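Long-range contact in Rbstp0775 protein (Geobacillus stearothermophilus, PDB 1RZ3), which is of unknown function but probably acts as an ATP-dependent kinase of the phosphoribulokinase/uridine kinase family, with a P-loop NTPase fold: residues 141-151 / 187-198. Sequence-based numbering, arbitrary orientation.
Sequences RPFFDFVVYLD and EEPIKRADVVFD
Arg-141 meets Glu-187 in a salt bridge, NH1 to OE1 at 2.8 Å, reaching the oxygen from above the carboxylate plane, while a water joins Arg-141 NH2 to that same oxygen. With its chain bent at chi3 (-69°), Arg-141 lays its guanidinium flat on that of Arg-192, centres 3.3 Å apart and planes 9° apart. Glu-187 OE1 probably offsets the repulsion between the two cations, and Glu-187 O takes a weak bond from Arg-192 NE. Nearer the sheet, Asp-194 OD2 accepts Val-147 N at 2.7 Å through its anti lone pair, and Val-147 O answers with two bonds, from the backbone N of Asp-194 and of Val-195. The side chain thus begins the pairing that strands 146-150 and 195-197 continue in parallel: Tyr-149 N to Val-195 O, Phe-197 N to Tyr-149 O (2.8 Å), Asp-151 N to Phe-197 O. Beyond these bonds, the Tyr-149 ring, its CG trans to the backbone N (chi1 180°), lies under helix 189-192, with Ile-190 CG1 over one face in a CH-pi contact (3.9 Å to the centroid) and Pro-189 CB against CE1; Ala-193 CB abuts Tyr-149 CB at 3.5 Å. On the other side of the sheet Leu-150 CD1 presses on Phe-197 CD2, and Val-148 CG1 on Phe-197 CB; Val-148 and Phe-197 also touch helix 3-15. Strand 23-29 pairs with the other edge of 146-150, and 195-197 is an outermost strand of the parallel sheet within this chain. An edge strand held this way is fixed mainly by backbone bonds, with a carboxylate setting its start, and a salt bridge and guanidinium stack holding the segment before it against Arg-141.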
loop_
_atom_site.group_PDB
_atom_site.type_symbol
_atom_site.label_atom_id
_atom_site.label_comp_id
_atom_site.label_asym_id
_atom_site.label_seq_id
_atom_site.Cartn_x
_atom_site.Cartn_y
_atom_site.Cartn_z
ATOM N N ARG A 141 4.914 -7.255 -6.006
ATOM C CA ARG A 141 5.349 -8.274 -5.039
ATOM C C ARG A 141 6.850 -8.475 -4.804
ATOM O O ARG A 141 7.306 -8.529 -3.658
ATOM C CB ARG A 141 4.784 -9.652 -5.425
ATOM C CG ARG A 141 3.313 -9.843 -5.224
ATOM C CD ARG A 141 3.002 -11.334 -5.026
ATOM N NE ARG A 141 3.192 -12.162 -6.219
ATOM C CZ ARG A 141 2.273 -12.338 -7.167
ATOM N NH1 ARG A 141 1.098 -11.737 -7.073
ATOM N NH2 ARG A 141 2.516 -13.141 -8.196
ATOM N N PRO A 142 7.636 -8.608 -5.883
ATOM C CA PRO A 142 9.079 -8.823 -5.736
ATOM C C PRO A 142 9.828 -7.778 -4.929
ATOM O O PRO A 142 10.915 -8.044 -4.434
ATOM C CB PRO A 142 9.582 -8.868 -7.181
ATOM C CG PRO A 142 8.351 -9.217 -7.989
ATOM C CD PRO A 142 7.275 -8.438 -7.302
ATOM N N PHE A 143 9.246 -6.594 -4.786
ATOM C CA PHE A 143 9.934 -5.521 -4.083
ATOM C C PHE A 143 9.614 -5.351 -2.606
ATOM O O PHE A 143 10.101 -4.411 -1.973
ATOM C CB PHE A 143 9.709 -4.219 -4.854
ATOM C CG PHE A 143 10.135 -4.313 -6.291
ATOM C CD1 PHE A 143 11.484 -4.397 -6.621
ATOM C CD2 PHE A 143 9.189 -4.418 -7.308
ATOM C CE1 PHE A 143 11.886 -4.592 -7.941
ATOM C CE2 PHE A 143 9.580 -4.614 -8.631
ATOM C CZ PHE A 143 10.933 -4.703 -8.946
ATOM N N PHE A 144 8.808 -6.259 -2.058
ATOM C CA PHE A 144 8.453 -6.229 -0.637
ATOM C C PHE A 144 9.211 -7.327 0.100
ATOM O O PHE A 144 9.273 -8.464 -0.370
ATOM C CB PHE A 144 6.951 -6.480 -0.437
ATOM C CG PHE A 144 6.079 -5.328 -0.831
ATOM C CD1 PHE A 144 5.952 -4.221 0.000
ATOM C CD2 PHE A 144 5.378 -5.350 -2.032
ATOM C CE1 PHE A 144 5.134 -3.146 -0.361
ATOM C CE2 PHE A 144 4.559 -4.282 -2.402
ATOM C CZ PHE A 144 4.439 -3.178 -1.563
ATOM N N ASP A 145 9.783 -6.992 1.252
ATOM C CA ASP A 145 10.500 -7.977 2.056
ATOM C C ASP A 145 9.536 -8.617 3.037
ATOM O O ASP A 145 9.731 -9.746 3.474
ATOM C CB ASP A 145 11.623 -7.319 2.859
ATOM C CG ASP A 145 12.745 -6.832 1.985
ATOM O OD1 ASP A 145 13.373 -7.680 1.317
ATOM O OD2 ASP A 145 12.990 -5.609 1.962
ATOM N N PHE A 146 8.483 -7.884 3.373
ATOM C CA PHE A 146 7.522 -8.360 4.354
ATOM C C PHE A 146 6.177 -7.713 4.075
ATOM O O PHE A 146 6.098 -6.498 3.894
ATOM C CB PHE A 146 8.020 -7.955 5.743
ATOM C CG PHE A 146 7.095 -8.328 6.868
ATOM C CD1 PHE A 146 7.057 -9.633 7.356
ATOM C CD2 PHE A 146 6.290 -7.367 7.465
ATOM C CE1 PHE A 146 6.233 -9.971 8.422
ATOM C CE2 PHE A 146 5.459 -7.695 8.535
ATOM C CZ PHE A 146 5.432 -9.003 9.016
ATOM N N VAL A 147 5.124 -8.521 4.032
ATOM C CA VAL A 147 3.792 -7.991 3.780
ATOM C C VAL A 147 2.814 -8.480 4.833
ATOM O O VAL A 147 2.765 -9.675 5.146
ATOM C CB VAL A 147 3.248 -8.414 2.395
ATOM C CG1 VAL A 147 1.805 -7.919 2.228
ATOM C CG2 VAL A 147 4.128 -7.839 1.287
ATOM N N VAL A 148 2.058 -7.541 5.388
ATOM C CA VAL A 148 1.032 -7.853 6.375
ATOM C C VAL A 148 -0.289 -7.644 5.651
ATOM O O VAL A 148 -0.480 -6.613 5.013
ATOM C CB VAL A 148 1.035 -6.875 7.567
ATOM C CG1 VAL A 148 -0.034 -7.292 8.579
ATOM C CG2 VAL A 148 2.392 -6.829 8.210
ATOM N N TYR A 149 -1.189 -8.618 5.718
ATOM C CA TYR A 149 -2.487 -8.437 5.084
ATOM C C TYR A 149 -3.462 -8.163 6.218
ATOM O O TYR A 149 -3.561 -8.947 7.160
ATOM C CB TYR A 149 -2.934 -9.685 4.318
ATOM C CG TYR A 149 -4.288 -9.498 3.658
ATOM C CD1 TYR A 149 -4.395 -8.918 2.398
ATOM C CD2 TYR A 149 -5.464 -9.857 4.321
ATOM C CE1 TYR A 149 -5.644 -8.697 1.806
ATOM C CE2 TYR A 149 -6.718 -9.642 3.742
ATOM C CZ TYR A 149 -6.798 -9.062 2.486
ATOM O OH TYR A 149 -8.028 -8.855 1.901
ATOM N N LEU A 150 -4.163 -7.040 6.128
ATOM C CA LEU A 150 -5.128 -6.640 7.146
ATOM C C LEU A 150 -6.478 -7.240 6.787
ATOM O O LEU A 150 -7.171 -6.728 5.914
ATOM C CB LEU A 150 -5.232 -5.113 7.176
ATOM C CG LEU A 150 -5.376 -4.453 8.544
ATOM C CD1 LEU A 150 -4.180 -4.850 9.397
ATOM C CD2 LEU A 150 -5.449 -2.940 8.398
ATOM N N ASP A 151 -6.850 -8.324 7.457
ATOM C CA ASP A 151 -8.114 -8.991 7.171
ATOM C C ASP A 151 -9.262 -8.449 8.020
ATOM O O ASP A 151 -9.231 -8.518 9.249
ATOM C CB ASP A 151 -7.956 -10.497 7.379
ATOM C CG ASP A 151 -9.131 -11.286 6.839
ATOM O OD1 ASP A 151 -9.792 -10.795 5.900
ATOM O OD2 ASP A 151 -9.380 -12.401 7.343
ATOM N N GLU A 187 -5.008 -13.183 -7.021
ATOM C CA GLU A 187 -3.722 -13.067 -6.334
ATOM C C GLU A 187 -3.607 -13.759 -4.972
ATOM O O GLU A 187 -2.503 -13.895 -4.441
ATOM C CB GLU A 187 -3.339 -11.587 -6.199
ATOM C CG GLU A 187 -3.257 -10.851 -7.532
ATOM C CD GLU A 187 -2.061 -11.268 -8.385
ATOM O OE1 GLU A 187 -1.459 -12.336 -8.126
ATOM O OE2 GLU A 187 -1.725 -10.517 -9.327
ATOM N N GLU A 188 -4.731 -14.198 -4.406
ATOM C CA GLU A 188 -4.716 -14.882 -3.108
ATOM C C GLU A 188 -3.813 -14.160 -2.100
ATOM O O GLU A 188 -2.904 -14.760 -1.521
ATOM C CB GLU A 188 -4.225 -16.321 -3.288
ATOM C CG GLU A 188 -5.093 -17.170 -4.201
ATOM C CD GLU A 188 -4.439 -18.491 -4.560
ATOM O OE1 GLU A 188 -3.498 -18.487 -5.383
ATOM O OE2 GLU A 188 -4.860 -19.533 -4.014
ATOM N N PRO A 189 -4.068 -12.864 -1.865
ATOM C CA PRO A 189 -3.282 -12.049 -0.933
ATOM C C PRO A 189 -3.203 -12.578 0.495
ATOM O O PRO A 189 -2.201 -12.378 1.176
ATOM C CB PRO A 189 -3.963 -10.683 -1.012
ATOM C CG PRO A 189 -5.396 -11.041 -1.301
ATOM C CD PRO A 189 -5.242 -12.116 -2.350
ATOM N N ILE A 190 -4.254 -13.247 0.953
ATOM C CA ILE A 190 -4.252 -13.779 2.309
ATOM C C ILE A 190 -3.260 -14.932 2.430
ATOM O O ILE A 190 -2.561 -15.058 3.432
ATOM C CB ILE A 190 -5.671 -14.230 2.724
ATOM C CG1 ILE A 190 -6.613 -13.021 2.672
ATOM C CG2 ILE A 190 -5.645 -14.829 4.127
ATOM C CD1 ILE A 190 -8.054 -13.315 3.055
ATOM N N LYS A 191 -3.188 -15.760 1.395
ATOM C CA LYS A 191 -2.262 -16.883 1.373
ATOM C C LYS A 191 -0.828 -16.385 1.153
ATOM O O LYS A 191 0.127 -16.935 1.700
ATOM C CB LYS A 191 -2.641 -17.840 0.243
ATOM C CG LYS A 191 -1.746 -19.067 0.127
ATOM C CD LYS A 191 -2.090 -19.902 -1.115
ATOM C CE LYS A 191 -3.563 -20.312 -1.145
ATOM N NZ LYS A 191 -3.948 -21.165 0.020
ATOM N N ARG A 192 -0.689 -15.338 0.347
ATOM C CA ARG A 192 0.622 -14.785 0.035
ATOM C C ARG A 192 1.267 -13.983 1.155
ATOM O O ARG A 192 2.494 -13.922 1.243
ATOM C CB ARG A 192 0.532 -13.900 -1.210
ATOM C CG ARG A 192 0.373 -14.655 -2.518
ATOM C CD ARG A 192 0.305 -13.687 -3.685
ATOM N NE ARG A 192 0.117 -14.388 -4.948
ATOM C CZ ARG A 192 1.079 -15.031 -5.599
ATOM N NH1 ARG A 192 2.314 -15.053 -5.109
ATOM N NH2 ARG A 192 0.797 -15.673 -6.731
ATOM N N ALA A 193 0.448 -13.371 2.004
ATOM C CA ALA A 193 0.957 -12.536 3.085
ATOM C C ALA A 193 1.907 -13.241 4.048
ATOM O O ALA A 193 1.757 -14.427 4.343
ATOM C CB ALA A 193 -0.222 -11.919 3.868
ATOM N N ASP A 194 2.892 -12.500 4.544
ATOM C CA ASP A 194 3.833 -13.061 5.499
ATOM C C ASP A 194 3.138 -13.179 6.851
ATOM O O ASP A 194 3.367 -14.127 7.604
ATOM C CB ASP A 194 5.072 -12.171 5.569
ATOM C CG ASP A 194 5.812 -12.142 4.251
ATOM O OD1 ASP A 194 6.299 -13.219 3.840
ATOM O OD2 ASP A 194 5.881 -11.070 3.610
ATOM N N VAL A 195 2.267 -12.219 7.136
ATOM C CA VAL A 195 1.495 -12.207 8.372
ATOM C C VAL A 195 0.103 -11.679 8.045
ATOM O O VAL A 195 -0.053 -10.781 7.212
ATOM C CB VAL A 195 2.127 -11.287 9.451
ATOM C CG1 VAL A 195 1.135 -11.064 10.600
ATOM C CG2 VAL A 195 3.402 -11.921 9.998
ATOM N N VAL A 196 -0.906 -12.258 8.685
ATOM C CA VAL A 196 -2.281 -11.825 8.485
ATOM C C VAL A 196 -2.752 -11.231 9.804
ATOM O O VAL A 196 -2.826 -11.929 10.817
ATOM C CB VAL A 196 -3.206 -12.995 8.102
ATOM C CG1 VAL A 196 -4.660 -12.506 8.030
ATOM C CG2 VAL A 196 -2.777 -13.573 6.764
ATOM N N PHE A 197 -3.034 -9.934 9.781
ATOM C CA PHE A 197 -3.499 -9.202 10.950
ATOM C C PHE A 197 -5.018 -9.328 10.902
ATOM O O PHE A 197 -5.677 -8.659 10.104
ATOM C CB PHE A 197 -3.083 -7.731 10.831
ATOM C CG PHE A 197 -3.048 -6.988 12.140
ATOM C CD1 PHE A 197 -2.026 -7.217 13.057
ATOM C CD2 PHE A 197 -4.021 -6.039 12.445
ATOM C CE1 PHE A 197 -1.972 -6.507 14.261
ATOM C CE2 PHE A 197 -3.977 -5.323 13.646
ATOM C CZ PHE A 197 -2.948 -5.560 14.555
ATOM N N ASP A 198 -5.567 -10.199 11.743
ATOM C CA ASP A 198 -7.007 -10.424 11.766
ATOM C C ASP A 198 -7.733 -9.539 12.776
ATOM O O ASP A 198 -8.572 -8.722 12.338
ATOM C CB ASP A 198 -7.292 -11.899 12.066
ATOM C CG ASP A 198 -8.739 -12.273 11.812
ATOM O OD1 ASP A 198 -9.627 -11.705 12.483
ATOM O OD2 ASP A 198 -8.986 -13.132 10.938
HETATM O O HOH W 1 0.158 -13.717 -9.969
#